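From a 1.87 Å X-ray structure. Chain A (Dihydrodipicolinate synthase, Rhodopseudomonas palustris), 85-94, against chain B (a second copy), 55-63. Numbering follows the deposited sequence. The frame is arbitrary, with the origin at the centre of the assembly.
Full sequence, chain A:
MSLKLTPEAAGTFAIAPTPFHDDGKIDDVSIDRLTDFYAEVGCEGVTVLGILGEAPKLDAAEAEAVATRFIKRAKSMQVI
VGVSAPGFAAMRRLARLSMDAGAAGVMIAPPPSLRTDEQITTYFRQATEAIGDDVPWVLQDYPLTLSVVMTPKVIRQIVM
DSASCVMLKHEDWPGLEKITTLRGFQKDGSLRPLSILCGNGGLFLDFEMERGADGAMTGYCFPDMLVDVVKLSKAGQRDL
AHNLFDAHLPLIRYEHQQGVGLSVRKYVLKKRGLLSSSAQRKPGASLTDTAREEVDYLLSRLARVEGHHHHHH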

# COMPACT_ATOMS: atom_id res chain seq x y z
N ALA A 85 -15.61 7.41 -9.69
CA ALA A 85 -15.82 8.40 -8.64
C ALA A 85 -15.79 7.76 -7.26
O ALA A 85 -15.87 6.54 -7.13
CB ALA A 85 -17.16 9.10 -8.86
N PRO A 86 -15.66 8.58 -6.20
CA PRO A 86 -15.62 8.07 -4.83
C PRO A 86 -16.96 7.48 -4.40
O PRO A 86 -17.02 6.62 -3.52
CB PRO A 86 -15.26 9.30 -4.01
CG PRO A 86 -14.43 10.10 -4.97
CD PRO A 86 -15.23 9.99 -6.24
N GLY A 87 -18.03 7.93 -5.04
CA GLY A 87 -19.36 7.44 -4.70
C GLY A 87 -20.23 7.22 -5.92
O GLY A 87 -19.96 7.76 -6.99
N PHE A 88 -21.28 6.43 -5.74
CA PHE A 88 -22.19 6.09 -6.84
C PHE A 88 -23.12 7.21 -7.30
O PHE A 88 -23.55 7.22 -8.46
CB PHE A 88 -23.02 4.86 -6.46
CG PHE A 88 -22.21 3.62 -6.28
CD1 PHE A 88 -21.29 3.23 -7.25
CD2 PHE A 88 -22.36 2.83 -5.15
CE1 PHE A 88 -20.54 2.06 -7.09
CE2 PHE A 88 -21.61 1.66 -4.98
CZ PHE A 88 -20.70 1.28 -5.96
N ALA A 89 -23.45 8.14 -6.41
CA ALA A 89 -24.34 9.24 -6.77
C ALA A 89 -23.69 10.12 -7.83
O ALA A 89 -24.32 10.46 -8.84
CB ALA A 89 -24.68 10.06 -5.53
N ALA A 90 -22.44 10.50 -7.60
CA ALA A 90 -21.72 11.33 -8.55
C ALA A 90 -21.53 10.58 -9.86
O ALA A 90 -21.64 11.16 -10.94
CB ALA A 90 -20.37 11.72 -7.97
N MSE A 91 -21.25 9.28 -9.76
CA MSE A 91 -21.05 8.46 -10.94
C MSE A 91 -22.32 8.41 -11.78
O MSE A 91 -22.27 8.55 -13.00
CB MSE A 91 -20.65 7.04 -10.53
CG MSE A 91 -20.39 6.11 -11.71
SE MSE A 91 -19.98 4.30 -11.15
CE MSE A 91 -18.33 4.68 -10.22
N ARG A 92 -23.46 8.20 -11.13
CA ARG A 92 -24.73 8.13 -11.86
C ARG A 92 -25.04 9.45 -12.56
O ARG A 92 -25.46 9.46 -13.71
CB ARG A 92 -25.88 7.77 -10.91
CG ARG A 92 -27.22 7.68 -11.62
CD ARG A 92 -28.36 7.38 -10.66
NE ARG A 92 -29.66 7.44 -11.31
CZ ARG A 92 -30.11 6.56 -12.21
NH1 ARG A 92 -29.35 5.52 -12.56
NH2 ARG A 92 -31.31 6.71 -12.75
N ARG A 93 -24.83 10.55 -11.85
CA ARG A 93 -25.10 11.86 -12.42
C ARG A 93 -24.31 12.09 -13.70
O ARG A 93 -24.88 12.39 -14.75
CB ARG A 93 -24.77 12.96 -11.40
CG ARG A 93 -24.93 14.38 -11.93
CD ARG A 93 -24.56 15.40 -10.88
NE ARG A 93 -25.51 15.43 -9.77
CZ ARG A 93 -26.72 15.99 -9.83
NH1 ARG A 93 -27.13 16.56 -10.96
NH2 ARG A 93 -27.52 15.97 -8.77
N LEU A 94 -22.99 11.94 -13.62
CA LEU A 94 -22.13 12.16 -14.79
C LEU A 94 -22.38 11.16 -15.91
O LEU A 94 -22.30 11.52 -17.09
CB LEU A 94 -20.66 12.11 -14.37
CG LEU A 94 -19.63 12.48 -15.46
CD1 LEU A 94 -19.95 13.86 -16.02
CD2 LEU A 94 -18.23 12.45 -14.87
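Chain B (55-63) APKLDAAEA

Chain B meets the start of a chain A helix with a 3-10 segment, Ala B55 to Lys B57, a short link through Leu B58 and Asp B59, and the first turn of its own helix from Ala B60. The closest pair of CA atoms is that of Gly A87 and Lys B57, 4.5 Å apart. From Lys B57 to Asp B59 chain B runs in the same sense as the chain A helix, then turns away as its own helix begins. Just before the Gly A87 and Lys B57 pair, Pro B56 lies by Pro A86 (CB of Pro A86 to CB of Pro B56, 4.1 Å); beyond it, Asp B59 lies by Ala A89 and Arg A93. The Ala A89 methyl points toward chain B, with its CB 3.6 Å from Lys B57 O and 4.0 Å from Asp B59 N. Gly A87, the N-cap residue, has no side chain; a CB there would run into Pro B56 O.

The first turn of a helix leaves amides without backbone acceptors, and here two of them are served by water. Water 1 accepts from Ala A90 N, 2.8 Å from the water O, and donates to both Pro B56 O and Leu B58 O (each 3.0 Å from the water O). Water 2 donates to Lys B57 O, 2.6 Å from the water O, and accepts a weak bond from Ala A89 N, 3.2 Å from the same water O. Three successive carbonyls of chain B are thus tied to the helix start without a direct backbone hydrogen bond between the chains.

The direct polar link is a salt bridge, Arg A93 NH2 to Asp B59 OD2, whose hydrogen bond is weak at 3.5 Å although nearly straight. The other carboxylate oxygen, Asp B59 OD1, caps the chain B helix by accepting from Glu B62 N (2.8 Å). Glu B62 OE1 returns the bond, accepting from Asp B59 N at 2.8 Å.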

# COMPACT_ATOMS: atom_id res chain seq x y z
N ALA B 55 -20.03 11.28 3.01
CA ALA B 55 -19.99 12.32 1.99
C ALA B 55 -19.67 11.76 0.60
O ALA B 55 -20.20 12.23 -0.41
CB ALA B 55 -18.98 13.39 2.37
N PRO B 56 -18.78 10.75 0.52
CA PRO B 56 -18.46 10.21 -0.81
C PRO B 56 -19.68 9.61 -1.51
O PRO B 56 -19.67 9.42 -2.72
CB PRO B 56 -17.40 9.16 -0.50
CG PRO B 56 -16.69 9.75 0.69
CD PRO B 56 -17.84 10.24 1.53
N LYS B 57 -20.73 9.33 -0.73
CA LYS B 57 -21.96 8.73 -1.26
C LYS B 57 -23.04 9.76 -1.62
O LYS B 57 -24.14 9.39 -2.03
CB LYS B 57 -22.55 7.75 -0.24
CG LYS B 57 -21.57 6.69 0.24
CD LYS B 57 -22.24 5.77 1.26
CE LYS B 57 -21.26 4.76 1.83
NZ LYS B 57 -21.90 3.92 2.88
N LEU B 58 -22.71 11.03 -1.46
CA LEU B 58 -23.64 12.12 -1.77
C LEU B 58 -23.15 12.87 -3.00
O LEU B 58 -21.96 12.81 -3.33
CB LEU B 58 -23.69 13.10 -0.59
CG LEU B 58 -24.01 12.55 0.80
CD1 LEU B 58 -23.76 13.65 1.83
CD2 LEU B 58 -25.45 12.07 0.86
N ASP B 59 -24.05 13.55 -3.70
CA ASP B 59 -23.63 14.34 -4.86
C ASP B 59 -23.34 15.74 -4.32
O ASP B 59 -23.71 16.07 -3.19
CB ASP B 59 -24.71 14.36 -5.94
CG ASP B 59 -25.96 15.10 -5.52
OD1 ASP B 59 -25.86 16.26 -5.07
OD2 ASP B 59 -27.06 14.53 -5.65
N ALA B 60 -22.67 16.56 -5.12
CA ALA B 60 -22.31 17.92 -4.71
C ALA B 60 -23.44 18.70 -4.03
O ALA B 60 -23.26 19.24 -2.93
CB ALA B 60 -21.78 18.71 -5.90
N ALA B 61 -24.60 18.76 -4.67
CA ALA B 61 -25.75 19.49 -4.13
C ALA B 61 -26.22 18.96 -2.78
O ALA B 61 -26.59 19.73 -1.89
CB ALA B 61 -26.90 19.47 -5.13
N GLU B 62 -26.20 17.64 -2.62
CA GLU B 62 -26.63 17.02 -1.37
C GLU B 62 -25.67 17.36 -0.23
O GLU B 62 -26.10 17.69 0.87
CB GLU B 62 -26.73 15.51 -1.54
CG GLU B 62 -27.75 15.09 -2.58
CD GLU B 62 -27.81 13.59 -2.77
OE1 GLU B 62 -26.75 12.99 -3.03
OE2 GLU B 62 -28.92 13.02 -2.66
N ALA B 63 -24.37 17.27 -0.51
CA ALA B 63 -23.36 17.57 0.50
C ALA B 63 -23.53 19.00 1.02
O ALA B 63 -23.47 19.25 2.22
CB ALA B 63 -21.97 17.38 -0.08
O HOH W 1 -21.34 10.40 -4.99
O HOH W 2 -23.97 7.22 -3.42